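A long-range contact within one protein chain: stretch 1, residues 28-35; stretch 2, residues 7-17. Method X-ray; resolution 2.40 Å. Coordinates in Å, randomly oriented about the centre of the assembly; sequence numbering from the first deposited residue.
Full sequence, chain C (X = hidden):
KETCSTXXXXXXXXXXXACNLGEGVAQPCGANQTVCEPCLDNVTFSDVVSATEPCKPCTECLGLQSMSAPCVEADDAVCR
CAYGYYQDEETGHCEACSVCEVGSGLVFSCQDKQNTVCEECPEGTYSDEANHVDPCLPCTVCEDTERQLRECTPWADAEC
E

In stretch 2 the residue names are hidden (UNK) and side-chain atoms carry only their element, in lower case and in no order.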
# COMPACT_ATOMS: atom_id res chain seq x y z
N PRO C 28 -36.27 12.04 -2.50
CA PRO C 28 -36.27 13.40 -1.94
C PRO C 28 -37.48 13.79 -1.12
O PRO C 28 -38.62 13.59 -1.54
CB PRO C 28 -36.09 14.28 -3.18
CG PRO C 28 -36.72 13.47 -4.26
CD PRO C 28 -36.23 12.08 -3.97
N CYS C 29 -37.21 14.41 0.06
CA CYS C 29 -38.27 14.83 0.95
C CYS C 29 -39.12 15.91 0.29
O CYS C 29 -38.63 16.97 -0.12
CB CYS C 29 -37.72 15.34 2.28
SG CYS C 29 -37.04 17.03 2.28
N GLY C 30 -40.41 15.60 0.16
CA GLY C 30 -41.39 16.51 -0.41
C GLY C 30 -42.63 16.33 0.45
O GLY C 30 -42.70 16.83 1.58
N ALA C 31 -43.59 15.57 -0.06
CA ALA C 31 -44.79 15.31 0.69
C ALA C 31 -44.45 14.60 2.01
O ALA C 31 -45.15 14.75 3.02
CB ALA C 31 -45.75 14.48 -0.13
N ASN C 32 -43.36 13.83 2.02
CA ASN C 32 -42.98 13.08 3.21
C ASN C 32 -41.54 13.36 3.68
O ASN C 32 -40.79 14.09 3.04
CB ASN C 32 -43.18 11.57 2.93
CG ASN C 32 -44.55 11.25 2.31
OD1 ASN C 32 -45.52 10.98 3.01
ND2 ASN C 32 -44.62 11.31 0.98
N GLN C 33 -41.19 12.75 4.81
CA GLN C 33 -39.89 12.90 5.48
C GLN C 33 -38.60 12.93 4.65
O GLN C 33 -38.06 14.00 4.40
CB GLN C 33 -39.74 11.82 6.55
CG GLN C 33 -39.86 12.33 7.98
CD GLN C 33 -38.92 13.48 8.28
OE1 GLN C 33 -37.82 13.57 7.72
NE2 GLN C 33 -39.34 14.37 9.18
N THR C 34 -38.09 11.74 4.32
CA THR C 34 -36.85 11.53 3.54
C THR C 34 -36.59 10.04 3.58
O THR C 34 -36.62 9.45 4.66
CB THR C 34 -35.59 12.14 4.17
OG1 THR C 34 -35.70 13.55 4.24
CG2 THR C 34 -34.36 11.79 3.32
N VAL C 35 -36.31 9.44 2.44
CA VAL C 35 -36.01 8.02 2.43
C VAL C 35 -34.54 7.76 2.07
O VAL C 35 -34.08 8.06 0.97
CB VAL C 35 -36.98 7.25 1.49
CG1 VAL C 35 -37.08 7.93 0.17
CG2 VAL C 35 -36.53 5.80 1.32
N UNK C 7 -32.05 22.65 6.76
CA UNK C 7 -32.47 23.77 5.94
C UNK C 7 -33.48 23.34 4.89
O UNK C 7 -33.73 24.04 3.92
N UNK C 8 -34.07 22.16 5.10
CA UNK C 8 -35.06 21.60 4.20
C UNK C 8 -36.30 21.18 4.97
O UNK C 8 -36.21 20.58 6.04
c UNK C 8 -34.49 20.40 3.43
c UNK C 8 -32.94 19.61 1.62
c UNK C 8 -33.67 20.81 2.21
c UNK C 8 -34.61 21.45 1.18
N UNK C 9 -37.46 21.50 4.41
CA UNK C 9 -38.70 21.20 5.10
C UNK C 9 -39.66 20.35 4.32
O UNK C 9 -39.70 20.38 3.09
c UNK C 9 -36.77 24.75 8.06
c UNK C 9 -36.75 24.99 6.70
c UNK C 9 -38.49 23.33 6.40
o UNK C 9 -35.92 25.46 8.88
c UNK C 9 -37.63 23.82 8.61
c UNK C 9 -39.37 22.51 5.50
c UNK C 9 -37.61 24.28 5.88
c UNK C 9 -38.49 23.11 7.78
N UNK C 10 -40.42 19.56 5.06
CA UNK C 10 -41.40 18.71 4.42
C UNK C 10 -42.60 19.60 4.17
O UNK C 10 -42.65 20.73 4.67
c UNK C 10 -41.80 17.55 5.32
o UNK C 10 -42.58 16.62 4.55
c UNK C 10 -42.61 18.06 6.51
N UNK C 11 -43.58 19.11 3.42
CA UNK C 11 -44.76 19.90 3.11
C UNK C 11 -45.52 20.47 4.31
O UNK C 11 -46.42 21.28 4.13
c UNK C 11 -45.50 18.53 -1.33
c UNK C 11 -45.73 19.10 2.24
c UNK C 11 -44.22 19.50 0.16
n UNK C 11 -44.35 19.16 -1.16
c UNK C 11 -45.33 19.04 0.80
n UNK C 11 -46.11 18.45 -0.16
N UNK C 12 -45.15 20.08 5.53
CA UNK C 12 -45.85 20.58 6.71
C UNK C 12 -44.96 21.21 7.79
O UNK C 12 -45.34 21.25 8.96
c UNK C 12 -46.69 19.47 7.33
o UNK C 12 -45.88 18.39 7.74
N UNK C 13 -43.79 21.69 7.40
CA UNK C 13 -42.92 22.33 8.37
C UNK C 13 -41.97 21.42 9.13
O UNK C 13 -41.37 21.86 10.11
N UNK C 14 -41.89 20.16 8.71
CA UNK C 14 -40.95 19.27 9.40
C UNK C 14 -39.59 19.39 8.73
O UNK C 14 -39.48 19.39 7.51
c UNK C 14 -42.53 17.47 10.29
c UNK C 14 -43.88 17.89 9.76
c UNK C 14 -41.40 17.82 9.35
o UNK C 14 -44.09 19.11 9.56
o UNK C 14 -44.74 17.01 9.55
N UNK C 15 -38.56 19.49 9.56
CA UNK C 15 -37.19 19.60 9.06
C UNK C 15 -36.76 18.23 8.54
O UNK C 15 -36.49 17.32 9.32
c UNK C 15 -36.25 20.06 10.18
s UNK C 15 -34.50 20.24 9.72
N UNK C 16 -36.72 18.10 7.22
CA UNK C 16 -36.33 16.86 6.58
C UNK C 16 -35.13 16.24 7.29
O UNK C 16 -34.21 16.94 7.69
c UNK C 16 -35.97 17.13 5.13
s UNK C 16 -37.42 17.69 4.17
N UNK C 17 -35.17 14.92 7.45
CA UNK C 17 -34.08 14.19 8.09
C UNK C 17 -32.99 14.06 7.03
O UNK C 17 -33.26 14.16 5.84
c UNK C 17 -35.91 11.33 10.00
c UNK C 17 -36.57 11.23 11.37
c UNK C 17 -35.45 12.76 9.71
n UNK C 17 -35.61 11.55 12.47
c UNK C 17 -34.52 12.79 8.52

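Position 7 has no side-chain atoms and does not touch stretch 1; its phi of 69° by itself favours glycine, and it is Gly7. Position 8 carries four carbons, forked at the second, with CB 4.4 Å from Cys29 SG: a leucine, Leu8. At position 9 one carbon leads to a six-carbon ring bearing an oxygen, and the side chain comes no nearer than 6.8 Å to stretch 1; the ring and its oxygen are the mark of tyrosine. The CA-to-CB bond of Tyr9 points away.

Position 10 has a CB carrying one oxygen and one carbon, and the oxygen lies 3.0 Å from Gly30 O. Those three atoms alone define a threonine, since valine would have no oxygen. The hydroxyl of Thr10 donates from OG1 to Gly30 O. Position 11 shows one carbon and a five-membered ring of three carbons and two nitrogens; its backbone N lies 3.1 Å from the same Gly30 O, and Ala31 CA lies 3.8 Å from the ring centroid, 23° off the normal. The ring makes it His11. Its N donates to Gly30 O with an N-H...acceptor angle of 150°, and Ala31 CA makes a CH-pi contact over the ring face.

Position 12, one carbon then one oxygen, makes no contact with stretch 1 and is Ser12. Position 13 lacks a side chain; at phi 87° and psi 9° a CB would be jammed against the carbonyl O of Ser12, so glycine fits. Gly13 closes a type I turn begun at Thr10, with Gly13 N to Thr10 O at 3.1 Å. Position 14 has three carbons, the third carrying two oxygens and no nitrogen, and its CB lies 4.0 Å from Gln33 NE2: the carboxylate marks Glu14.

Position 15 has one carbon and one sulfur and comes no nearer than 6.6 Å to stretch 1 with its side chain: Cys15, whose CA-to-CB bond points away and which is bonded covalently elsewhere in the structure. Position 16 also has one carbon and one sulfur, the sulfur 2.0 Å from Cys29 SG: Cys16, in a disulfide with chi3 of 87°. Position 17 has four carbons in a row ending in nitrogen, and its backbone N lies 3.0 Å from Gln33 OE1: Lys17, whose N donates to that oxygen with an angle of 145°, while the end of its side chain leads away.

The contact therefore combines a disulfide with three hydrogen bonds. The disulfide fixes Cys29 to Cys16, Gly30 O accepts two hydrogen bonds from consecutive residues, and Gln33, though its CA-to-CB bond points away, returns its amide oxygen to the Lys17 backbone. 495 Å² is buried in total.

Stretch 2 7-17: GLYTHSGECCK
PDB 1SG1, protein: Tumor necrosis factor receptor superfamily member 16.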